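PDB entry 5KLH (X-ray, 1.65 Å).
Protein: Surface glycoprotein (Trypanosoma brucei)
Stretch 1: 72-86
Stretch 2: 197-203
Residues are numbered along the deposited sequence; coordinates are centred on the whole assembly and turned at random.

Stretch 1 72-86: QLVVKVNINTVAPFT
Stretch 2 197-203: KVQVQLY

Residues 72-79 and 197-203 are extended strands of one chain. They run in roughly the same direction, at 41° to each other, with axes 9.9 Å apart at closest approach. The register pairs L73 with V198, V75 with V200 and V77 with L202, at CA-CA distances of 8.6, 8.2 and 8.9 Å. That spacing is too wide for backbone pairing, and no hydrogen bond crosses. A type II turn from I79 to V82 reverses the chain, with N80 at phi/psi -49/127 and T81 at 77/-1. V82 N donates a hydrogen bond to I79 O at 2.9 Å. V77 N donates one to F85 O at 2.8 Å; the return bond, F85 N to V77 O, is weak at 3.4 Å.

The contact is purely apolar and buries 286 Å², both sides summed. L73, V75, V77, V198, V200 and L202 are buried and point toward the partner strand; K76 and N78 lie exposed and out of reach. L73 (t, p) sets CD2 3.7 Å from V198 CB. V75 and V200 meet CG1 to CG1 at 4.0 Å; their compact branches suit this close layer. V75, V77, V82, V198 and V200 are all t.

L202 (t, p) is the most covered residue, with 82 Å² under the other stretch. Its long branched side chain reaches several partners. CD2 lies 4.1 Å from I79 CG1 (I79 is m, m), 4.2 Å from V77 CG1 and 4.2 Å from V82 CG2. F85 (chi1 68°) starts sideways, but its ring edge reaches in: CZ is 4.2 Å from L202 CD1.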

ATOM      1  N   GLN A  72     -10.064   3.368 -15.127  1.00 15.72           N
ATOM      2  CA  GLN A  72      -8.840   3.803 -14.459  1.00 11.47           C
ATOM      3  C   GLN A  72      -8.787   5.302 -14.259  1.00 13.15           C
ATOM      4  O   GLN A  72      -9.170   6.076 -15.140  1.00 11.75           O
ATOM      5  CB  GLN A  72      -7.607   3.373 -15.266  1.00 14.33           C
ATOM      6  CG  GLN A  72      -7.584   1.904 -15.596  1.00 17.92           C
ATOM      7  CD  GLN A  72      -7.071   1.043 -14.463  1.00 18.67           C
ATOM      8  OE1 GLN A  72      -6.040   1.335 -13.849  1.00 23.08           O
ATOM      9  NE2 GLN A  72      -7.773  -0.050 -14.199  1.00 29.76           N
ATOM     10  N   LEU A  73      -8.298   5.715 -13.094  1.00 11.04           N
ATOM     11  CA  LEU A  73      -7.888   7.089 -12.900  1.00  8.32           C
ATOM     12  C   LEU A  73      -6.517   7.233 -13.546  1.00  9.01           C
ATOM     13  O   LEU A  73      -5.672   6.346 -13.399  1.00 11.39           O
ATOM     14  CB  LEU A  73      -7.813   7.436 -11.413  1.00 11.96           C
ATOM     15  CG  LEU A  73      -7.356   8.838 -11.008  1.00 12.41           C
ATOM     16  CD1 LEU A  73      -8.495   9.844 -11.170  1.00 12.42           C
ATOM     17  CD2 LEU A  73      -6.879   8.807  -9.574  1.00 11.82           C
ATOM     18  N   VAL A  74      -6.319   8.326 -14.278  1.00  8.34           N
ATOM     19  CA  VAL A  74      -5.064   8.597 -14.953  1.00 11.37           C
ATOM     20  C   VAL A  74      -4.364   9.746 -14.263  1.00 12.79           C
ATOM     21  O   VAL A  74      -4.824  10.892 -14.324  1.00 12.24           O
ATOM     22  CB  VAL A  74      -5.288   8.940 -16.444  1.00 16.41           C
ATOM     23  CG1 VAL A  74      -3.959   9.202 -17.130  1.00 13.84           C
ATOM     24  CG2 VAL A  74      -6.028   7.803 -17.137  1.00 15.60           C
ATOM     25  N   VAL A  75      -3.244   9.450 -13.612  1.00 11.72           N
ATOM     26  CA  VAL A  75      -2.513  10.465 -12.865  1.00 13.03           C
ATOM     27  C   VAL A  75      -1.208  10.764 -13.588  1.00 12.33           C
ATOM     28  O   VAL A  75      -0.316   9.924 -13.646  1.00 12.10           O
ATOM     29  CB  VAL A  75      -2.239  10.008 -11.421  1.00  9.88           C
ATOM     30  CG1 VAL A  75      -1.513  11.090 -10.644  1.00 12.83           C
ATOM     31  CG2 VAL A  75      -3.553   9.657 -10.736  1.00 11.40           C
ATOM     32  N   LYS A  76      -1.122  11.954 -14.177  1.00  8.13           N
ATOM     33  CA  LYS A  76       0.096  12.384 -14.849  1.00 13.79           C
ATOM     34  C   LYS A  76       0.952  13.208 -13.906  1.00 13.45           C
ATOM     35  O   LYS A  76       0.597  14.328 -13.527  1.00 12.67           O
ATOM     36  CB  LYS A  76      -0.258  13.169 -16.116  1.00 14.48           C
ATOM     37  CG  LYS A  76      -1.178  12.357 -17.017  1.00 15.42           C
ATOM     38  CD  LYS A  76      -1.414  13.001 -18.374  1.00 25.57           C
ATOM     39  CE  LYS A  76      -2.318  12.108 -19.218  1.00 33.77           C
ATOM     40  NZ  LYS A  76      -2.483  12.591 -20.620  1.00 39.28           N
ATOM     41  N   VAL A  77       2.069  12.622 -13.496  1.00 10.95           N
ATOM     42  CA  VAL A  77       2.927  13.234 -12.498  1.00  9.33           C
ATOM     43  C   VAL A  77       3.918  14.148 -13.203  1.00 13.24           C
ATOM     44  O   VAL A  77       4.724  13.690 -14.005  1.00 11.29           O
ATOM     45  CB  VAL A  77       3.660  12.155 -11.687  1.00 11.18           C
ATOM     46  CG1 VAL A  77       4.517  12.772 -10.606  1.00 12.25           C
ATOM     47  CG2 VAL A  77       2.651  11.169 -11.122  1.00  9.80           C
ATOM     48  N   ASN A  78       3.815  15.444 -12.938  1.00 12.53           N
ATOM     49  CA  ASN A  78       4.716  16.428 -13.530  1.00 12.24           C
ATOM     50  C   ASN A  78       5.302  17.311 -12.427  1.00 12.54           C
ATOM     51  O   ASN A  78       4.887  18.462 -12.226  1.00 11.99           O
ATOM     52  CB  ASN A  78       3.986  17.264 -14.586  1.00 13.70           C
ATOM     53  CG  ASN A  78       4.939  18.076 -15.443  1.00 13.20           C
ATOM     54  OD1 ASN A  78       6.163  18.015 -15.266  1.00 16.61           O
ATOM     55  ND2 ASN A  78       4.386  18.834 -16.385  1.00 20.07           N
ATOM     56  N   ILE A  79       6.278  16.750 -11.723  1.00 11.70           N
ATOM     57  CA  ILE A  79       6.845  17.349 -10.527  1.00 10.53           C
ATOM     58  C   ILE A  79       8.289  17.725 -10.799  1.00 12.43           C
ATOM     59  O   ILE A  79       9.055  16.923 -11.340  1.00 11.34           O
ATOM     60  CB  ILE A  79       6.756  16.379  -9.344  1.00 10.41           C
ATOM     61  CG1 ILE A  79       5.283  16.098  -9.019  1.00  9.84           C
ATOM     62  CG2 ILE A  79       7.479  16.931  -8.115  1.00 15.14           C
ATOM     63  CD1 ILE A  79       4.530  17.321  -8.419  1.00 12.03           C
ATOM     64  N   ASN A  80       8.641  18.957 -10.453  1.00 12.29           N
ATOM     65  CA  ASN A  80      10.006  19.457 -10.577  1.00 13.21           C
ATOM     66  C   ASN A  80      11.001  18.466  -9.970  1.00 13.22           C
ATOM     67  O   ASN A  80      10.823  18.029  -8.832  1.00 13.40           O
ATOM     68  CB  ASN A  80      10.101  20.834  -9.898  1.00 14.23           C
ATOM     69  CG  ASN A  80      11.454  21.481 -10.058  1.00 19.48           C
ATOM     70  OD1 ASN A  80      11.999  21.546 -11.161  1.00 21.80           O
ATOM     71  ND2 ASN A  80      12.005  21.974  -8.953  1.00 19.22           N
ATOM     72  N   THR A  81      12.012  18.104 -10.768  1.00 12.94           N
ATOM     73  CA  THR A  81      13.116  17.188 -10.445  1.00 15.83           C
ATOM     74  C   THR A  81      12.725  15.704 -10.486  1.00 13.47           C
ATOM     75  O   THR A  81      13.573  14.846 -10.287  1.00 16.58           O
ATOM     76  CB  THR A  81      13.793  17.492  -9.043  1.00 17.16           C
ATOM     77  OG1 THR A  81      12.975  17.033  -7.955  1.00 14.41           O
ATOM     78  CG2 THR A  81      14.104  18.979  -8.880  1.00 18.42           C
ATOM     79  N   VAL A  82      11.461  15.401 -10.782  1.00 12.33           N
ATOM     80  CA  VAL A  82      11.038  14.011 -10.952  1.00 12.41           C
ATOM     81  C   VAL A  82      10.745  13.720 -12.426  1.00 12.07           C
ATOM     82  O   VAL A  82       9.882  14.365 -13.025  1.00 11.60           O
ATOM     83  CB  VAL A  82       9.768  13.701 -10.094  1.00  9.30           C
ATOM     84  CG1 VAL A  82       9.396  12.230 -10.198  1.00 12.02           C
ATOM     85  CG2 VAL A  82      10.010  14.069  -8.639  1.00 11.17           C
ATOM     86  N   ALA A  83      11.468  12.775 -13.027  1.00 10.74           N
ATOM     87  CA  ALA A  83      11.177  12.404 -14.415  1.00 12.73           C
ATOM     88  C   ALA A  83       9.695  12.089 -14.562  1.00 13.43           C
ATOM     89  O   ALA A  83       9.175  11.255 -13.831  1.00 13.58           O
ATOM     90  CB  ALA A  83      12.008  11.208 -14.851  1.00 14.68           C
ATOM     91  N   PRO A  84       9.006  12.766 -15.497  1.00  9.98           N
ATOM     92  CA  PRO A  84       7.559  12.564 -15.584  1.00 14.32           C
ATOM     93  C   PRO A  84       7.164  11.102 -15.772  1.00 12.83           C
ATOM     94  O   PRO A  84       7.858  10.321 -16.443  1.00 14.88           O
ATOM     95  CB  PRO A  84       7.163  13.391 -16.808  1.00 18.78           C
ATOM     96  CG  PRO A  84       8.211  14.463 -16.874  1.00 18.35           C
ATOM     97  CD  PRO A  84       9.476  13.811 -16.425  1.00 13.78           C
ATOM     98  N   PHE A  85       6.042  10.739 -15.158  1.00 11.81           N
ATOM     99  CA  PHE A  85       5.483   9.416 -15.355  1.00 11.96           C
ATOM    100  C   PHE A  85       3.997   9.445 -15.116  1.00 12.60           C
ATOM    101  O   PHE A  85       3.476  10.375 -14.479  1.00 11.24           O
ATOM    102  CB  PHE A  85       6.175   8.368 -14.457  1.00 13.75           C
ATOM    103  CG  PHE A  85       5.915   8.521 -12.984  1.00 15.34           C
ATOM    104  CD1 PHE A  85       6.675   9.392 -12.221  1.00 12.59           C
ATOM    105  CD2 PHE A  85       4.953   7.749 -12.354  1.00 12.93           C
ATOM    106  CE1 PHE A  85       6.458   9.519 -10.851  1.00 13.16           C
ATOM    107  CE2 PHE A  85       4.732   7.870 -10.983  1.00 11.20           C
ATOM    108  CZ  PHE A  85       5.478   8.753 -10.238  1.00 11.83           C
ATOM    109  N   THR A  86       3.317   8.432 -15.645  1.00 12.03           N
ATOM    110  CA  THR A  86       1.885   8.269 -15.442  1.00 10.58           C
ATOM    111  C   THR A  86       1.596   7.031 -14.606  1.00 12.31           C
ATOM    112  O   THR A  86       2.201   5.979 -14.805  1.00 14.85           O
ATOM    113  CB  THR A  86       1.135   8.153 -16.786  1.00 14.22           C
ATOM    114  OG1 THR A  86       1.314   9.360 -17.536  1.00 16.72           O
ATOM    115  CG2 THR A  86      -0.365   7.931 -16.569  1.00 12.30           C
ATOM    116  N   LYS A 197     -13.252  12.325  -6.153  1.00 13.58           N
ATOM    117  CA  LYS A 197     -11.880  12.812  -6.271  1.00 11.63           C
ATOM    118  C   LYS A 197     -10.923  11.909  -5.510  1.00 14.99           C
ATOM    119  O   LYS A 197     -11.328  11.186  -4.604  1.00 11.13           O
ATOM    120  CB  LYS A 197     -11.778  14.251  -5.765  1.00 16.54           C
ATOM    121  CG  LYS A 197     -12.343  14.461  -4.360  1.00 23.34           C
ATOM    122  CD  LYS A 197     -12.480  15.954  -4.046  1.00 25.38           C
ATOM    123  CE  LYS A 197     -13.291  16.197  -2.787  1.00 28.86           C
ATOM    124  NZ  LYS A 197     -14.684  15.711  -2.948  1.00 39.73           N
ATOM    125  N   VAL A 198      -9.646  11.951  -5.903  1.00 14.56           N
ATOM    126  CA  VAL A 198      -8.616  11.119  -5.307  1.00  9.04           C
ATOM    127  C   VAL A 198      -7.435  11.966  -4.861  1.00 11.37           C
ATOM    128  O   VAL A 198      -6.912  12.745  -5.656  1.00 13.96           O
ATOM    129  CB  VAL A 198      -8.113  10.037  -6.316  1.00  7.13           C
ATOM    130  CG1 VAL A 198      -6.897   9.329  -5.776  1.00 11.58           C
ATOM    131  CG2 VAL A 198      -9.233   9.048  -6.607  1.00 11.63           C
ATOM    132  N   GLN A 199      -7.027  11.829  -3.600  1.00 10.04           N
ATOM    133  CA  GLN A 199      -5.812  12.484  -3.126  1.00 11.24           C
ATOM    134  C   GLN A 199      -4.582  11.710  -3.573  1.00 10.66           C
ATOM    135  O   GLN A 199      -4.462  10.521  -3.282  1.00 12.15           O
ATOM    136  CB  GLN A 199      -5.816  12.607  -1.597  1.00 13.52           C
ATOM    137  CG  GLN A 199      -6.913  13.509  -1.047  1.00 24.59           C
ATOM    138  CD  GLN A 199      -6.844  13.659   0.463  1.00 38.41           C
ATOM    139  OE1 GLN A 199      -7.812  13.377   1.171  1.00 43.53           O
ATOM    140  NE2 GLN A 199      -5.699  14.118   0.963  1.00 36.38           N
ATOM    141  N   VAL A 200      -3.667  12.392  -4.256  1.00  9.84           N
ATOM    142  CA  VAL A 200      -2.442  11.775  -4.739  1.00 10.85           C
ATOM    143  C   VAL A 200      -1.282  12.306  -3.919  1.00 11.56           C
ATOM    144  O   VAL A 200      -1.139  13.526  -3.776  1.00 10.93           O
ATOM    145  CB  VAL A 200      -2.198  12.071  -6.221  1.00 10.16           C
ATOM    146  CG1 VAL A 200      -0.929  11.361  -6.685  1.00 12.37           C
ATOM    147  CG2 VAL A 200      -3.396  11.638  -7.044  1.00 11.78           C
ATOM    148  N   GLN A 201      -0.489  11.398  -3.345  1.00  6.85           N
ATOM    149  CA  GLN A 201       0.692  11.775  -2.576  1.00  8.53           C
ATOM    150  C   GLN A 201       1.947  11.123  -3.138  1.00 10.80           C
ATOM    151  O   GLN A 201       2.004   9.895  -3.307  1.00 12.66           O
ATOM    152  CB  GLN A 201       0.523  11.386  -1.092  1.00  9.97           C
ATOM    153  CG  GLN A 201      -0.708  12.020  -0.439  1.00  9.91           C
ATOM    154  CD  GLN A 201      -0.885  11.643   1.024  1.00 21.02           C
ATOM    155  OE1 GLN A 201      -0.039  10.976   1.616  1.00 17.43           O
ATOM    156  NE2 GLN A 201      -1.995  12.082   1.616  1.00 26.91           N
ATOM    157  N   LEU A 202       2.962  11.938  -3.416  1.00 10.04           N
ATOM    158  CA  LEU A 202       4.228  11.413  -3.932  1.00 12.16           C
ATOM    159  C   LEU A 202       5.310  11.532  -2.861  1.00  9.49           C
ATOM    160  O   LEU A 202       5.610  12.632  -2.383  1.00  9.60           O
ATOM    161  CB  LEU A 202       4.643  12.150  -5.219  1.00  9.71           C
ATOM    162  CG  LEU A 202       6.010  11.790  -5.804  1.00  7.85           C
ATOM    163  CD1 LEU A 202       5.993  10.393  -6.402  1.00  9.66           C
ATOM    164  CD2 LEU A 202       6.475  12.812  -6.837  1.00 10.52           C
ATOM    165  N   TYR A 203       5.851  10.380  -2.458  1.00  7.35           N
ATOM    166  CA  TYR A 203       6.948  10.277  -1.494  1.00 10.02           C
ATOM    167  C   TYR A 203       8.261   9.983  -2.179  1.00  8.70           C
ATOM    168  O   TYR A 203       8.291   9.459  -3.311  1.00 10.52           O
ATOM    169  CB  TYR A 203       6.682   9.156  -0.481  1.00  7.89           C
ATOM    170  CG  TYR A 203       5.568   9.467   0.474  1.00  8.28           C
ATOM    171  CD1 TYR A 203       4.252   9.256   0.113  1.00  9.96           C
ATOM    172  CD2 TYR A 203       5.837   9.981   1.741  1.00 11.12           C
ATOM    173  CE1 TYR A 203       3.210   9.563   0.996  1.00 11.48           C
ATOM    174  CE2 TYR A 203       4.815  10.285   2.622  1.00 12.91           C
ATOM    175  CZ  TYR A 203       3.503  10.076   2.239  1.00 17.15           C
ATOM    176  OH  TYR A 203       2.467  10.378   3.109  1.00 16.33           O
TER